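Local coordinates for DUF5624 domain-containing protein (Legionella pneumophila subsp. pneumophila, PDB 4JX2), which is of unknown function but is probably secreted, and in the crystal forms a two-fold symmetric pair, at the interface of chains A and B. Coordinates in Å, arbitrary orientation; residue numbers count along the deposited sequence, not the author numbering. Chains: chain A/B, hypothetical protein.

The interface of chains A and B. Residues chain A 28, 31, 34; chain B 112, 154, 162, 166.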
ATOM      1  N   TYR A  28     -16.431 -20.327  27.413  1.00 90.70           N
ATOM      2  CA  TYR A  28     -17.102 -19.023  27.291  1.00 85.37           C
ATOM      3  C   TYR A  28     -17.867 -18.898  25.993  1.00 81.64           C
ATOM      4  O   TYR A  28     -17.395 -19.308  24.935  1.00 79.90           O
ATOM      5  CB  TYR A  28     -16.116 -17.832  27.419  1.00 85.43           C
ATOM      6  CG  TYR A  28     -16.770 -16.470  27.280  1.00 82.69           C
ATOM      7  CD1 TYR A  28     -17.603 -15.970  28.276  1.00 85.72           C
ATOM      8  CD2 TYR A  28     -16.601 -15.706  26.131  1.00 79.04           C
ATOM      9  CE1 TYR A  28     -18.232 -14.733  28.143  1.00 83.49           C
ATOM     10  CE2 TYR A  28     -17.219 -14.462  25.988  1.00 76.65           C
ATOM     11  CZ  TYR A  28     -18.035 -13.980  26.999  1.00 83.91           C
ATOM     12  OH  TYR A  28     -18.665 -12.766  26.881  1.00 81.83           O
ATOM     13  N   PRO A  31     -22.878 -13.793  25.235  1.00 54.39           N
ATOM     14  CA  PRO A  31     -24.343 -13.763  25.424  1.00 52.28           C
ATOM     15  C   PRO A  31     -25.087 -13.370  24.146  1.00 53.18           C
ATOM     16  O   PRO A  31     -24.640 -12.488  23.409  1.00 50.86           O
ATOM     17  CB  PRO A  31     -24.540 -12.710  26.518  1.00 54.88           C
ATOM     18  CG  PRO A  31     -23.240 -12.692  27.257  1.00 62.50           C
ATOM     19  CD  PRO A  31     -22.189 -12.927  26.221  1.00 57.06           C
ATOM     20  N   PHE A  34     -25.844  -9.745  23.180  1.00 41.84           N
ATOM     21  CA  PHE A  34     -24.756  -8.998  22.539  1.00 39.65           C
ATOM     22  C   PHE A  34     -24.713  -9.241  21.015  1.00 44.28           C
ATOM     23  O   PHE A  34     -24.524  -8.293  20.258  1.00 43.57           O
ATOM     24  CB  PHE A  34     -23.404  -9.299  23.169  1.00 41.94           C
ATOM     25  CG  PHE A  34     -23.157  -8.580  24.470  1.00 44.55           C
ATOM     26  CD1 PHE A  34     -22.974  -7.202  24.498  1.00 46.53           C
ATOM     27  CD2 PHE A  34     -23.062  -9.282  25.666  1.00 48.73           C
ATOM     28  CE1 PHE A  34     -22.704  -6.542  25.700  1.00 49.25           C
ATOM     29  CE2 PHE A  34     -22.790  -8.621  26.862  1.00 53.53           C
ATOM     30  CZ  PHE A  34     -22.607  -7.254  26.869  1.00 50.97           C
TER
ATOM     31  N   GLU B 112     -18.998  -8.023  22.038  1.00 36.57           N
ATOM     32  CA  GLU B 112     -19.617  -7.357  23.172  1.00 36.99           C
ATOM     33  C   GLU B 112     -19.302  -5.870  23.187  1.00 42.53           C
ATOM     34  O   GLU B 112     -20.218  -5.045  23.229  1.00 42.49           O
ATOM     35  CB  GLU B 112     -19.163  -8.007  24.490  1.00 38.93           C
ATOM     36  CG  GLU B 112     -19.589  -9.464  24.646  1.00 44.56           C
ATOM     37  CD  GLU B 112     -18.647 -10.523  24.107  1.00 60.87           C
ATOM     38  OE1 GLU B 112     -17.910 -10.254  23.129  1.00 54.60           O
ATOM     39  OE2 GLU B 112     -18.668 -11.644  24.656  1.00 62.24           O
ATOM     40  N   ILE B 154     -28.483  -8.509  30.872  1.00 50.32           N
ATOM     41  CA  ILE B 154     -27.435  -9.532  30.851  1.00 51.13           C
ATOM     42  C   ILE B 154     -26.127  -9.006  31.482  1.00 55.66           C
ATOM     43  O   ILE B 154     -25.460  -9.753  32.211  1.00 56.76           O
ATOM     44  CB  ILE B 154     -27.233 -10.117  29.429  1.00 54.06           C
ATOM     45  CG1 ILE B 154     -26.790 -11.571  29.483  1.00 56.60           C
ATOM     46  CG2 ILE B 154     -26.290  -9.327  28.579  1.00 53.59           C
ATOM     47  CD1 ILE B 154     -27.929 -12.576  29.440  1.00 75.42           C
ATOM     48  N   TRP B 162     -20.574 -12.085  32.379  1.00 57.72           N
ATOM     49  CA  TRP B 162     -19.884 -12.336  31.112  1.00 54.67           C
ATOM     50  C   TRP B 162     -18.465 -11.729  31.109  1.00 57.68           C
ATOM     51  O   TRP B 162     -17.537 -12.344  30.588  1.00 56.25           O
ATOM     52  CB  TRP B 162     -20.728 -11.799  29.930  1.00 51.93           C
ATOM     53  CG  TRP B 162     -20.775 -10.300  29.827  1.00 51.50           C
ATOM     54  CD1 TRP B 162     -21.633  -9.453  30.467  1.00 54.40           C
ATOM     55  CD2 TRP B 162     -19.843  -9.474  29.126  1.00 49.92           C
ATOM     56  NE1 TRP B 162     -21.279  -8.152  30.220  1.00 52.55           N
ATOM     57  CE2 TRP B 162     -20.183  -8.135  29.399  1.00 53.10           C
ATOM     58  CE3 TRP B 162     -18.734  -9.739  28.306  1.00 50.02           C
ATOM     59  CZ2 TRP B 162     -19.482  -7.066  28.845  1.00 51.57           C
ATOM     60  CZ3 TRP B 162     -18.005  -8.680  27.816  1.00 50.34           C
ATOM     61  CH2 TRP B 162     -18.391  -7.362  28.066  1.00 50.82           C
ATOM     62  N   VAL B 166     -14.410 -13.350  30.187  1.00 53.21           N
ATOM     63  CA  VAL B 166     -13.687 -12.934  28.984  1.00 51.23           C
ATOM     64  C   VAL B 166     -12.165 -13.070  29.221  1.00 57.35           C
ATOM     65  O   VAL B 166     -11.675 -12.786  30.326  1.00 58.02           O
ATOM     66  CB  VAL B 166     -14.110 -11.477  28.596  1.00 53.09           C
ATOM     67  CG1 VAL B 166     -13.091 -10.782  27.688  1.00 51.24           C
ATOM     68  CG2 VAL B 166     -15.484 -11.464  27.953  1.00 52.66           C
TER
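A:Tyr28 and A:Pro31 both have extended, polyproline-like backbone torsions in the loop leading to helix 32-41 and its A:Phe34, and these three side chains meet B:Glu112 of helix 110-117, B:Ile154 near the end of helix 136-155, B:Trp162 at the start of helix 162-165 and B:Val166 just beyond it. In this DUF5624 family protein the N-terminal arm of one chain thus packs on helices of the other, and the two-fold symmetry repeats the contact with the chains exchanged; whether the dimer forms in solution the structure alone does not show.

The phenol OH of A:Tyr28 donates a hydrogen bond to the carboxylate oxygen OE2 of B:Glu112, 2.5 Å away. The two side chains arrive from opposite directions with ring and carboxylate nearly parallel; OE2 lies in the plane of the phenol at its edge, while the hydroxyl reaches it on the anti side, 25° out of the carboxylate plane. CG of A:Tyr28 is anti to the backbone N (chi1 179°), which extends the ring towards the acid. CE3 of the B:Trp162 indole also borders the hydroxyl, and CG2 of B:Val166 is 3.6 Å from OH of A:Tyr28.

A:Phe34 turns one face to the aliphatic stem of B:Glu112 and an edge to the indole of B:Trp162. CG of B:Glu112 lies over that face, offset toward the rim and 3.8 Å from the centroid of the A:Phe34 ring, and a bend at chi2 lets the stem cover the phenyl while the carboxylate turns to the tyrosine. The CE2–CZ edge of A:Phe34 points at a face of B:Trp162, the planes inclined by about 63°, and CZ of A:Phe34 is 3.6 Å from CE2 of B:Trp162. CG2 of B:Ile154 is 4.0 Å from CE2 of A:Phe34, and its CG1 branch meets CB of A:Pro31. The proline lies across the base of the tryptophan, CG of A:Pro31 being 3.8 Å from CB of B:Trp162.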